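PDB 6ZUS: extracellular protein 11-1 from Passalora fulva, which is a secreted, zinc-binding fungal avirulence effector of a structurally conserved family, probably acting in the plant host in interplay with resistance proteins. Local coordinates for residues A10-H15 and S77-A82; L4-V9 and V138-Q143; N44-G49 and Q95-D100. One frame throughout, in Å; residues are numbered along the deposited sequence.

Interaction 1: A10-H15 and S77-A82; sequences ALKWVH and SVQATA. With ZN (zinc ion), chain G.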
loop_
_atom_site.group_PDB
_atom_site.type_symbol
_atom_site.label_atom_id
_atom_site.label_comp_id
_atom_site.label_asym_id
_atom_site.label_seq_id
_atom_site.Cartn_x
_atom_site.Cartn_y
_atom_site.Cartn_z
ATOM N N ALA A 10 7.793 -0.131 1.133
ATOM C CA ALA A 10 7.118 0.146 -0.150
ATOM C C ALA A 10 5.654 -0.295 0.015
ATOM O O ALA A 10 5.429 -1.479 0.202
ATOM C CB ALA A 10 7.787 -0.576 -1.286
ATOM N N LEU A 11 4.726 0.647 -0.025
ATOM C CA LEU A 11 3.257 0.420 0.203
ATOM C C LEU A 11 2.511 0.642 -1.108
ATOM O O LEU A 11 2.878 1.563 -1.906
ATOM C CB LEU A 11 2.741 1.392 1.261
ATOM C CG LEU A 11 3.354 1.247 2.657
ATOM C CD1 LEU A 11 3.142 2.500 3.454
ATOM C CD2 LEU A 11 2.773 0.062 3.385
ATOM N N LYS A 12 1.449 -0.109 -1.288
ATOM C CA LYS A 12 0.584 0.068 -2.480
ATOM C C LYS A 12 -0.855 -0.315 -2.135
ATOM O O LYS A 12 -1.084 -1.385 -1.511
ATOM C CB LYS A 12 1.142 -0.709 -3.671
ATOM C CG LYS A 12 0.336 -0.528 -4.930
ATOM C CD LYS A 12 1.082 -0.909 -6.154
ATOM C CE LYS A 12 1.030 -2.358 -6.487
ATOM N NZ LYS A 12 1.173 -2.539 -7.961
ATOM N N TRP A 13 -1.730 0.619 -2.443
ATOM C CA TRP A 13 -3.203 0.524 -2.298
ATOM C C TRP A 13 -3.757 0.122 -3.656
ATOM O O TRP A 13 -3.393 0.747 -4.686
ATOM C CB TRP A 13 -3.734 1.861 -1.851
ATOM C CG TRP A 13 -5.197 1.874 -1.604
ATOM C CD1 TRP A 13 -5.821 1.778 -0.392
ATOM C CD2 TRP A 13 -6.221 2.102 -2.591
ATOM N NE1 TRP A 13 -7.165 1.918 -0.559
ATOM C CE2 TRP A 13 -7.455 2.090 -1.891
ATOM C CE3 TRP A 13 -6.232 2.321 -3.975
ATOM C CZ2 TRP A 13 -8.672 2.285 -2.533
ATOM C CZ3 TRP A 13 -7.447 2.492 -4.619
ATOM C CH2 TRP A 13 -8.637 2.467 -3.899
ATOM N N VAL A 14 -4.588 -0.903 -3.707
ATOM C CA VAL A 14 -5.051 -1.472 -5.000
ATOM C C VAL A 14 -6.573 -1.614 -5.002
ATOM O O VAL A 14 -7.120 -2.146 -4.025
ATOM C CB VAL A 14 -4.362 -2.813 -5.331
ATOM C CG1 VAL A 14 -4.755 -3.266 -6.733
ATOM C CG2 VAL A 14 -2.836 -2.767 -5.182
ATOM N N HIS A 15 -7.200 -1.163 -6.087
ATOM C CA HIS A 15 -8.600 -1.517 -6.443
ATOM C C HIS A 15 -8.562 -2.279 -7.780
ATOM O O HIS A 15 -8.225 -1.657 -8.791
ATOM C CB HIS A 15 -9.517 -0.277 -6.479
ATOM C CG HIS A 15 -10.945 -0.688 -6.668
ATOM N ND1 HIS A 15 -11.941 0.156 -7.123
ATOM C CD2 HIS A 15 -11.550 -1.878 -6.489
ATOM C CE1 HIS A 15 -13.069 -0.492 -7.167
ATOM N NE2 HIS A 15 -12.874 -1.716 -6.822
ATOM N N SER A 77 -4.123 1.754 -8.771
ATOM C CA SER A 77 -3.269 1.611 -7.576
ATOM C C SER A 77 -2.569 2.931 -7.322
ATOM O O SER A 77 -2.459 3.789 -8.244
ATOM C CB SER A 77 -2.309 0.480 -7.725
ATOM O OG SER A 77 -1.413 0.733 -8.811
ATOM N N VAL A 78 -2.171 3.114 -6.080
ATOM C CA VAL A 78 -1.287 4.259 -5.726
ATOM C C VAL A 78 -0.237 3.707 -4.759
ATOM O O VAL A 78 -0.594 2.906 -3.858
ATOM C CB VAL A 78 -2.098 5.438 -5.185
ATOM C CG1 VAL A 78 -2.927 5.110 -3.949
ATOM C CG2 VAL A 78 -1.210 6.636 -4.946
ATOM N N GLN A 79 1.026 4.070 -5.000
ATOM C CA GLN A 79 2.157 3.537 -4.222
ATOM C C GLN A 79 2.989 4.701 -3.682
ATOM O O GLN A 79 3.044 5.772 -4.293
ATOM C CB GLN A 79 2.956 2.534 -5.030
ATOM C CG GLN A 79 3.627 3.162 -6.226
ATOM C CD GLN A 79 4.036 2.094 -7.212
ATOM O OE1 GLN A 79 3.214 1.589 -7.998
ATOM N NE2 GLN A 79 5.319 1.765 -7.154
ATOM N N ALA A 80 3.580 4.470 -2.528
ATOM C CA ALA A 80 4.508 5.396 -1.869
ATOM C C ALA A 80 5.341 4.585 -0.875
ATOM O O ALA A 80 4.950 3.449 -0.478
ATOM C CB ALA A 80 3.727 6.522 -1.221
ATOM N N THR A 81 6.456 5.176 -0.458
ATOM C CA THR A 81 7.381 4.560 0.515
ATOM C C THR A 81 7.189 5.248 1.860
ATOM O O THR A 81 7.221 6.497 1.908
ATOM C CB THR A 81 8.832 4.673 0.051
ATOM O OG1 THR A 81 8.917 3.916 -1.169
ATOM C CG2 THR A 81 9.785 4.154 1.105
ATOM N N ALA A 82 6.949 4.456 2.892
ATOM C CA ALA A 82 7.101 4.912 4.291
ATOM C C ALA A 82 8.609 4.885 4.590
ATOM O O ALA A 82 9.187 3.812 4.685
ATOM C CB ALA A 82 6.284 4.044 5.240
HETATM ZN ZN ZN G . -11.807 2.170 -7.370
HETATM O O HOH W 1 -12.675 3.178 -5.528
#

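Interaction 2: L4-V9 and V138-Q143; sequences LDCKAV and VHCGSQ. With ZN (zinc ion), chain J.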
loop_
_atom_site.group_PDB
_atom_site.type_symbol
_atom_site.label_atom_id
_atom_site.label_comp_id
_atom_site.label_asym_id
_atom_site.label_seq_id
_atom_site.Cartn_x
_atom_site.Cartn_y
_atom_site.Cartn_z
ATOM N N LEU A 4 18.927 2.716 15.014
ATOM C CA LEU A 4 19.357 2.398 13.613
ATOM C C LEU A 4 18.635 1.150 13.098
ATOM O O LEU A 4 19.135 0.597 12.128
ATOM C CB LEU A 4 20.870 2.174 13.594
ATOM C CG LEU A 4 21.657 3.261 14.332
ATOM C CD1 LEU A 4 23.116 2.857 14.508
ATOM C CD2 LEU A 4 21.533 4.614 13.624
ATOM N N ASP A 5 17.503 0.800 13.717
ATOM C CA ASP A 5 16.767 -0.491 13.573
ATOM C C ASP A 5 15.352 -0.216 13.010
ATOM O O ASP A 5 14.380 -0.880 13.477
ATOM C CB ASP A 5 16.665 -1.202 14.938
ATOM C CG ASP A 5 16.318 -0.251 16.084
ATOM O OD1 ASP A 5 15.561 0.697 15.836
ATOM O OD2 ASP A 5 16.846 -0.437 17.210
ATOM N N CYS A 6 15.196 0.848 12.215
ATOM C CA CYS A 6 13.953 1.111 11.456
ATOM C C CYS A 6 14.124 0.506 10.049
ATOM O O CYS A 6 15.279 0.154 9.663
ATOM C CB CYS A 6 13.568 2.591 11.455
ATOM S SG CYS A 6 12.502 3.046 12.864
ATOM N N LYS A 7 13.022 0.399 9.301
ATOM C CA LYS A 7 12.980 -0.073 7.889
ATOM C C LYS A 7 12.212 0.952 7.047
ATOM O O LYS A 7 11.439 1.779 7.628
ATOM C CB LYS A 7 12.329 -1.457 7.817
ATOM C CG LYS A 7 10.947 -1.514 8.442
ATOM C CD LYS A 7 10.239 -2.812 8.303
ATOM C CE LYS A 7 8.862 -2.799 8.919
ATOM N NZ LYS A 7 8.896 -3.240 10.330
ATOM N N ALA A 8 12.454 0.951 5.732
ATOM C CA ALA A 8 11.617 1.648 4.752
ATOM C C ALA A 8 10.684 0.590 4.159
ATOM O O ALA A 8 11.137 -0.554 3.945
ATOM C CB ALA A 8 12.442 2.326 3.712
ATOM N N VAL A 9 9.407 0.964 3.980
ATOM C CA VAL A 9 8.331 0.038 3.526
ATOM C C VAL A 9 7.722 0.627 2.243
ATOM O O VAL A 9 7.244 1.783 2.276
ATOM C CB VAL A 9 7.265 -0.227 4.607
ATOM C CG1 VAL A 9 6.210 -1.187 4.073
ATOM C CG2 VAL A 9 7.869 -0.775 5.898
ATOM N N VAL A 138 17.668 1.582 8.821
ATOM C CA VAL A 138 17.671 3.057 8.650
ATOM C C VAL A 138 17.460 3.695 10.035
ATOM O O VAL A 138 16.951 3.037 10.939
ATOM C CB VAL A 138 16.659 3.543 7.584
ATOM C CG1 VAL A 138 16.860 2.851 6.224
ATOM C CG2 VAL A 138 15.198 3.475 8.060
ATOM N N HIS A 139 17.854 4.942 10.199
ATOM C CA HIS A 139 17.552 5.721 11.426
ATOM C C HIS A 139 16.021 5.813 11.580
ATOM O O HIS A 139 15.305 6.014 10.549
ATOM C CB HIS A 139 18.165 7.138 11.395
ATOM C CG HIS A 139 19.651 7.146 11.518
ATOM N ND1 HIS A 139 20.311 7.887 12.489
ATOM C CD2 HIS A 139 20.605 6.506 10.789
ATOM C CE1 HIS A 139 21.624 7.719 12.329
ATOM N NE2 HIS A 139 21.834 6.873 11.287
ATOM N N CYS A 140 15.540 5.763 12.820
ATOM C CA CYS A 140 14.120 6.032 13.124
ATOM C C CYS A 140 13.888 7.546 13.050
ATOM O O CYS A 140 12.767 7.959 12.636
ATOM C CB CYS A 140 13.682 5.365 14.427
ATOM S SG CYS A 140 13.842 3.538 14.347
ATOM N N GLY A 141 14.903 8.345 13.450
ATOM C CA GLY A 141 14.804 9.802 13.399
ATOM C C GLY A 141 15.205 10.353 12.056
ATOM O O GLY A 141 15.758 9.613 11.250
ATOM N N SER A 142 14.920 11.630 11.835
ATOM C CA SER A 142 15.269 12.330 10.581
ATOM C C SER A 142 16.776 12.679 10.608
ATOM O O SER A 142 17.297 13.102 9.560
ATOM C CB SER A 142 14.418 13.549 10.419
ATOM O OG SER A 142 14.733 14.518 11.414
ATOM N N GLN A 143 17.428 12.526 11.769
ATOM C CA GLN A 143 18.893 12.667 11.953
ATOM C C GLN A 143 19.490 11.393 12.556
ATOM O O GLN A 143 20.739 11.322 12.302
ATOM C CB GLN A 143 19.129 13.912 12.810
ATOM C CG GLN A 143 18.565 15.156 12.129
ATOM C CD GLN A 143 18.956 16.438 12.830
ATOM O OE1 GLN A 143 19.335 16.442 14.009
ATOM N NE2 GLN A 143 18.820 17.548 12.109
ATOM O OXT GLN A 143 18.971 10.434 13.282
HETATM ZN ZN ZN J . 19.503 9.049 13.904
#

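Interaction 3: N44-G49 and Q95-D100; sequences NDACQG and QWFDCD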
loop_
_atom_site.group_PDB
_atom_site.type_symbol
_atom_site.label_atom_id
_atom_site.label_comp_id
_atom_site.label_asym_id
_atom_site.label_seq_id
_atom_site.Cartn_x
_atom_site.Cartn_y
_atom_site.Cartn_z
ATOM N N ASN A 44 0.181 8.594 11.065
ATOM C CA ASN A 44 0.593 8.686 12.484
ATOM C C ASN A 44 0.364 7.352 13.187
ATOM O O ASN A 44 0.078 7.354 14.400
ATOM C CB ASN A 44 -0.135 9.815 13.200
ATOM C CG ASN A 44 -1.621 9.573 13.212
ATOM O OD1 ASN A 44 -2.113 8.681 12.517
ATOM N ND2 ASN A 44 -2.343 10.357 14.002
ATOM N N ASP A 45 0.640 6.242 12.503
ATOM C CA ASP A 45 0.672 4.926 13.190
ATOM C C ASP A 45 1.728 4.949 14.315
ATOM O O ASP A 45 2.784 5.589 14.151
ATOM C CB ASP A 45 0.936 3.794 12.206
ATOM C CG ASP A 45 0.793 2.413 12.829
ATOM O OD1 ASP A 45 -0.368 2.006 13.020
ATOM O OD2 ASP A 45 1.834 1.770 13.119
ATOM N N ALA A 46 1.489 4.218 15.400
ATOM C CA ALA A 46 2.450 4.054 16.507
ATOM C C ALA A 46 3.814 3.586 15.977
ATOM O O ALA A 46 4.854 3.982 16.573
ATOM C CB ALA A 46 1.891 3.073 17.506
ATOM N N CYS A 47 3.854 2.741 14.922
ATOM C CA CYS A 47 5.121 2.212 14.314
ATOM C C CYS A 47 5.812 3.211 13.378
ATOM O O CYS A 47 6.927 2.900 12.912
ATOM C CB CYS A 47 4.877 0.908 13.570
ATOM S SG CYS A 47 4.268 -0.345 14.728
ATOM N N GLN A 48 5.220 4.365 13.107
ATOM C CA GLN A 48 5.798 5.351 12.153
ATOM C C GLN A 48 7.012 6.063 12.810
ATOM O O GLN A 48 6.861 6.604 13.916
ATOM C CB GLN A 48 4.767 6.412 11.730
ATOM C CG GLN A 48 5.095 7.058 10.390
ATOM C CD GLN A 48 5.012 6.045 9.257
ATOM O OE1 GLN A 48 4.086 5.236 9.199
ATOM N NE2 GLN A 48 5.980 6.103 8.359
ATOM N N GLY A 49 8.160 6.110 12.124
ATOM C CA GLY A 49 9.269 7.005 12.458
ATOM C C GLY A 49 9.117 8.345 11.788
ATOM O O GLY A 49 7.978 8.797 11.483
ATOM N N GLN A 95 -0.242 0.312 24.964
ATOM C CA GLN A 95 -0.415 -1.038 24.371
ATOM C C GLN A 95 0.687 -1.321 23.359
ATOM O O GLN A 95 1.376 -0.381 22.920
ATOM C CB GLN A 95 -1.796 -1.176 23.717
ATOM C CG GLN A 95 -1.994 -0.372 22.440
ATOM C CD GLN A 95 -3.412 -0.480 21.920
ATOM O OE1 GLN A 95 -4.003 -1.577 21.862
ATOM N NE2 GLN A 95 -3.973 0.669 21.576
ATOM N N TRP A 96 0.830 -2.598 23.029
ATOM C CA TRP A 96 1.762 -3.119 22.012
ATOM C C TRP A 96 1.169 -3.037 20.596
ATOM O O TRP A 96 -0.055 -3.357 20.363
ATOM C CB TRP A 96 2.150 -4.556 22.314
ATOM C CG TRP A 96 2.936 -4.679 23.575
ATOM C CD1 TRP A 96 2.491 -4.957 24.845
ATOM C CD2 TRP A 96 4.357 -4.537 23.646
ATOM N NE1 TRP A 96 3.555 -4.983 25.706
ATOM C CE2 TRP A 96 4.711 -4.732 24.998
ATOM C CE3 TRP A 96 5.346 -4.259 22.693
ATOM C CZ2 TRP A 96 6.033 -4.646 25.411
ATOM C CZ3 TRP A 96 6.652 -4.182 23.104
ATOM C CH2 TRP A 96 6.983 -4.372 24.450
ATOM N N PHE A 97 2.072 -2.779 19.659
ATOM C CA PHE A 97 1.834 -2.735 18.189
ATOM C C PHE A 97 2.827 -3.663 17.509
ATOM O O PHE A 97 4.037 -3.681 17.816
ATOM C CB PHE A 97 1.971 -1.303 17.660
ATOM C CG PHE A 97 0.877 -0.398 18.159
ATOM C CD1 PHE A 97 0.955 0.194 19.419
ATOM C CD2 PHE A 97 -0.231 -0.119 17.370
ATOM C CE1 PHE A 97 -0.047 1.041 19.871
ATOM C CE2 PHE A 97 -1.235 0.719 17.832
ATOM C CZ PHE A 97 -1.159 1.273 19.096
ATOM N N ASP A 98 2.292 -4.477 16.621
ATOM C CA ASP A 98 3.120 -5.286 15.711
ATOM C C ASP A 98 3.508 -4.407 14.518
ATOM O O ASP A 98 2.615 -3.973 13.790
ATOM C CB ASP A 98 2.361 -6.537 15.298
ATOM C CG ASP A 98 3.212 -7.577 14.590
ATOM O OD1 ASP A 98 4.399 -7.267 14.250
ATOM O OD2 ASP A 98 2.676 -8.722 14.413
ATOM N N CYS A 99 4.802 -4.207 14.317
ATOM C CA CYS A 99 5.327 -3.330 13.246
ATOM C C CYS A 99 5.789 -4.146 12.029
ATOM O O CYS A 99 6.302 -3.523 11.100
ATOM C CB CYS A 99 6.452 -2.448 13.757
ATOM S SG CYS A 99 6.020 -1.427 15.205
ATOM N N ASP A 100 5.521 -5.454 12.002
ATOM C CA ASP A 100 5.771 -6.308 10.809
ATOM C C ASP A 100 4.984 -5.745 9.631
ATOM O O ASP A 100 3.943 -5.100 9.855
ATOM C CB ASP A 100 5.414 -7.776 11.077
ATOM C CG ASP A 100 6.473 -8.488 11.969
ATOM O OD1 ASP A 100 7.510 -7.832 12.392
ATOM O OD2 ASP A 100 6.287 -9.710 12.261
#

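Interaction 1: A10-H15 and S77-A82
Segments 10-15 and 77-82, of strands 6-20 and 71-86, run antiparallel, their axes 4.6 Å apart at closest and 169° between their directions, with L11-A80 and W13-V78 as hydrogen-bonded pairs and A10-T81, K12-Q79 and V14-S77 as non-hydrogen-bonded ones. L11 N donates to A80 O at 2.8 Å and W13 N to V78 O at 2.9 Å, and the reverse bonds, A80 N to L11 O and V78 N to W13 O, complete the two pairs. Between them, Q79 CA also lies against L11 O, a CA-H...O contact of 3.1 Å. These are the two central strands of a four-stranded antiparallel sheet, and the two faces differ. On the face of L11, W13, V78 and A80, which helices 31-40 and 101-109 cover, L11 CD1 meets A82 CB at 3.9 Å and W13 CB touches V78 CG1. On the other face, K12 and Q79 lie side by side, pointing the same way. K12 CG is anti to the backbone N (chi1 -178°), and K12 CG and CD pass beside S77 CB, while Q79 OE1 lies 3.8 Å from K12 CD. Beyond the paired residues, H15 ND1 binds a zinc ion at 2.0 Å, and a water is a further ligand.

Interaction 2: L4-V9 and V138-Q143
A disulfide and a short antiparallel backbone pairing join L4-V9, at the start of the first sheet strand, to V138-Q143, the C-terminal tail that follows edge strand 127-138. C6 SG and C140 SG are bonded at 2.1 Å with a chi3 of 107°. Two residues before C140, V138 forms an antiparallel hydrogen-bonded pair with C6: V138 N reaches C6 O at 2.9 Å from above the carbonyl plane, 43° out of it, while C6 N approaches V138 O in the plane of that carbonyl. V138 CG2, placed between its own backbone N and carbonyl carbon, packs against C6 CB at 3.9 Å and lies over the C6 carbonyl group. Strands 6-20 and 127-138, first and last along the chain, are neighbours in the four-stranded antiparallel sheet; this pair continues their hydrogen bonding to the end of 127-138, and the disulfide ties both chain termini together just beyond. Past the pair, L4 and H139 lie side by side, pointing the same way, and L4 CD2 sits 3.3 Å from the centroid of the H139 imidazole, over the centre of one face, in a CH-pi contact. H139 ND1 binds a zinc ion at 2.0 Å. H2 is a further ligand, and the Q143 carboxylate is also modelled on the metal, though its OXT lies too close for reliable geometry; both chain ends thus gather here. K7 NZ is held by C99 O, R86 O and N87 OD1.

Interaction 3: N44-G49 and Q95-D100
A disulfide and a methyl-to-ring contact join N44-G49, in the loop between helix 31-40 and strand 57-64, to Q95-D100, which contains strand 96-98. The covalent link is C47 SG to C99 SG, 2.1 Å long with a chi3 of -73°. Both sulfurs are anti to their own carbonyl carbons (chi1 -61° at C47), and both CB atoms point toward the opposite segment. C47 SG also packs against F97 CB at 3.8 Å, so the sulfur lies beside the root of the aromatic side chain as well as its covalent partner.

The apolar contact lies next to the disulfide. A46 CB stands over the centre of one face of the F97 ring, 3.5 Å from its centroid and only 8° off the ring normal, a CH-pi contact. All six F97 ring carbons lie 3.6 to 3.9 Å from A46 CB, as expected for an approach straight down onto the face. W90 of the neighbouring strand 89-91 also touches A46 and C99.

The hydrogen bonds of two Asx turns lie within each segment, while R107 of helix 101-109 bridges the segments, through a salt bridge to D45 OD1 and a hydrogen bond to D98 O. Residues 45-48 form a type I beta turn, closed by Q48 N to D45 O. In the same turn, C47 N gives a hydrogen bond of 2.9 Å to D45 OD2, meeting it from above the carboxylate plane. D98 OD1 likewise accepts from D100 N at 3.1 Å, just where the chain turns into helix 101-109. Each cysteine thus sits within an Asx turn, one led by D45 and one by D98, and the disulfide couples the two turns, fastening an irregular loop to the junction between a small beta hairpin and a helix, a cross-link characteristic of small secreted disulfide-rich proteins.

In the fold
Interaction 1 is the buried core of the fold, near the centre of the chain, and rests on regular backbone pairing with helices packed over one face. Interaction 2 uses the same strand 6-20 nearer its start, where pairing fades to a single bridge and a disulfide and zinc site take over; the two join through A82 N and V9 O, 2.8 Å apart in a probable hydrogen bond. Interaction 3 lies at the margin of this sheet, without any hydrogen bond between its segments, and relies on a disulfide and one aromatic contact. It meets interaction 2 through K7 NZ and C99 O, and interaction 1 through packing of Q48 on A82.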